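Local coordinates for nucleotidyltransferase (Thermus thermophilus HB8, PDB 1WWP), which probably serves as a substrate-binding partner of a nucleotidyltransferase, folding as an all-helical bundle, though its function has not been established, at residues A[91-94]-A[95-99]. Numbering follows the deposited sequence.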
loop_
_atom_site.group_PDB
_atom_site.type_symbol
_atom_site.label_atom_id
_atom_site.label_comp_id
_atom_site.label_asym_id
_atom_site.label_seq_id
_atom_site.Cartn_x
_atom_site.Cartn_y
_atom_site.Cartn_z
ATOM N N TYR A 91 6.045 -6.573 5.879
ATOM C CA TYR A 91 7.202 -7.331 5.456
ATOM C C TYR A 91 7.338 -8.433 6.515
ATOM O O TYR A 91 7.955 -9.470 6.281
ATOM C CB TYR A 91 8.465 -6.471 5.438
ATOM C CG TYR A 91 9.700 -7.324 5.431
ATOM C CD1 TYR A 91 9.825 -8.379 4.526
ATOM C CD2 TYR A 91 10.703 -7.148 6.381
ATOM C CE1 TYR A 91 10.905 -9.246 4.574
ATOM C CE2 TYR A 91 11.798 -8.010 6.436
ATOM C CZ TYR A 91 11.886 -9.060 5.531
ATOM O OH TYR A 91 12.940 -9.938 5.586
ATOM N N ASN A 92 6.738 -8.200 7.679
ATOM C CA ASN A 92 6.786 -9.163 8.774
ATOM C C ASN A 92 5.669 -10.184 8.621
ATOM O O ASN A 92 4.489 -9.828 8.645
ATOM C CB ASN A 92 6.639 -8.447 10.116
ATOM C CG ASN A 92 6.824 -6.950 9.995
ATOM O OD1 ASN A 92 7.665 -6.474 9.224
ATOM N ND2 ASN A 92 6.047 -6.196 10.765
ATOM N N GLU A 93 6.045 -11.450 8.455
ATOM C CA GLU A 93 5.065 -12.517 8.298
ATOM C C GLU A 93 3.970 -12.435 9.348
ATOM O O GLU A 93 2.797 -12.643 9.043
ATOM C CB GLU A 93 5.733 -13.887 8.368
ATOM C CG GLU A 93 6.447 -14.287 7.098
ATOM C CD GLU A 93 6.595 -15.789 6.985
ATOM O OE1 GLU A 93 7.298 -16.382 7.831
ATOM O OE2 GLU A 93 5.997 -16.374 6.054
ATOM N N PRO A 94 4.339 -12.142 10.608
ATOM C CA PRO A 94 3.315 -12.045 11.651
ATOM C C PRO A 94 2.202 -11.095 11.200
ATOM O O PRO A 94 1.070 -11.518 10.956
ATOM C CB PRO A 94 4.096 -11.494 12.840
ATOM C CG PRO A 94 5.437 -12.113 12.658
ATOM C CD PRO A 94 5.683 -11.935 11.178
ATOM N N LEU A 95 2.547 -9.814 11.082
ATOM C CA LEU A 95 1.594 -8.790 10.660
ATOM C C LEU A 95 0.827 -9.242 9.424
ATOM O O LEU A 95 -0.398 -9.355 9.443
ATOM C CB LEU A 95 2.324 -7.483 10.336
ATOM C CG LEU A 95 1.644 -6.196 10.806
ATOM C CD1 LEU A 95 2.086 -5.056 9.912
ATOM C CD2 LEU A 95 0.142 -6.338 10.753
ATOM N N ALA A 96 1.571 -9.494 8.352
ATOM C CA ALA A 96 0.997 -9.933 7.085
ATOM C C ALA A 96 -0.047 -11.044 7.270
ATOM O O ALA A 96 -1.139 -10.970 6.708
ATOM C CB ALA A 96 2.112 -10.398 6.151
ATOM N N ARG A 97 0.293 -12.067 8.054
ATOM C CA ARG A 97 -0.628 -13.171 8.315
ATOM C C ARG A 97 -1.811 -12.675 9.142
ATOM O O ARG A 97 -2.948 -13.091 8.918
ATOM C CB ARG A 97 0.090 -14.306 9.056
ATOM C CG ARG A 97 1.048 -15.117 8.181
ATOM C CD ARG A 97 1.849 -16.114 9.012
ATOM N NE ARG A 97 2.588 -17.064 8.186
ATOM C CZ ARG A 97 2.018 -18.019 7.454
ATOM N NH1 ARG A 97 0.698 -18.151 7.445
ATOM N NH2 ARG A 97 2.768 -18.846 6.736
ATOM N N ALA A 98 -1.534 -11.784 10.094
ATOM C CA ALA A 98 -2.575 -11.206 10.950
ATOM C C ALA A 98 -3.548 -10.330 10.140
ATOM O O ALA A 98 -4.754 -10.345 10.386
ATOM C CB ALA A 98 -1.936 -10.386 12.068
ATOM N N ILE A 99 -3.031 -9.561 9.181
ATOM C CA ILE A 99 -3.912 -8.733 8.347
ATOM C C ILE A 99 -4.755 -9.672 7.484
ATOM O O ILE A 99 -5.974 -9.516 7.372
ATOM C CB ILE A 99 -3.125 -7.802 7.380
ATOM C CG1 ILE A 99 -2.256 -6.814 8.155
ATOM C CG2 ILE A 99 -4.107 -7.019 6.509
ATOM C CD1 ILE A 99 -3.046 -5.834 8.973
#
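Asn92 accepts the first backbone hydrogen bond across this helix N-terminus through its carbonyl oxygen: Ala96 N lies 3.0 Å from Asn92 O, with an N-H...O angle of 160°. Asn92 holds the N-cap position of helix 93-116, the last helix of an all-helical bundle of the nucleotidyltransferase substrate-binding family. Its side chain makes no capping bond. CG nearly eclipses the backbone N (chi1 -14°), and the amide lies alongside Leu95, ND2 coming to 4.0 Å from Leu95 CB.

Two more i to i+4 bonds carry on the opening turn. Arg97 N donates to Glu93 O at 2.8 Å, and Ala98 N donates to Pro94 O at the same length. Pro94, in the second position of the helix, has no N-H to give, and in the first turn no preceding helical carbonyl waits for one. The three carbonyls of 92-94 are thus each taken up by a backbone N-H one turn on.

Glu93 and Arg97, one turn apart, extend side by side on the exposed surface. In both, CG stands anti to the carbonyl carbon, which sends the two chains the same way. The carboxylate and guanidinium planes nevertheless differ by 61°, and the charges stay beyond salt-bridge range; attraction between them is probably modest. Arg23 of helix 20-49 lies nearby, forming a weak, long ion pair with Glu93. On the inward side, Ala96 packs on Arg23 and Ile27, while Leu95 touches Leu86 of helix 71-86, so this end of the helix packs against helices 20-49 and 71-86. Out at the surface, Glu93 OE2 stops 4.1 Å short of Arg97 NE.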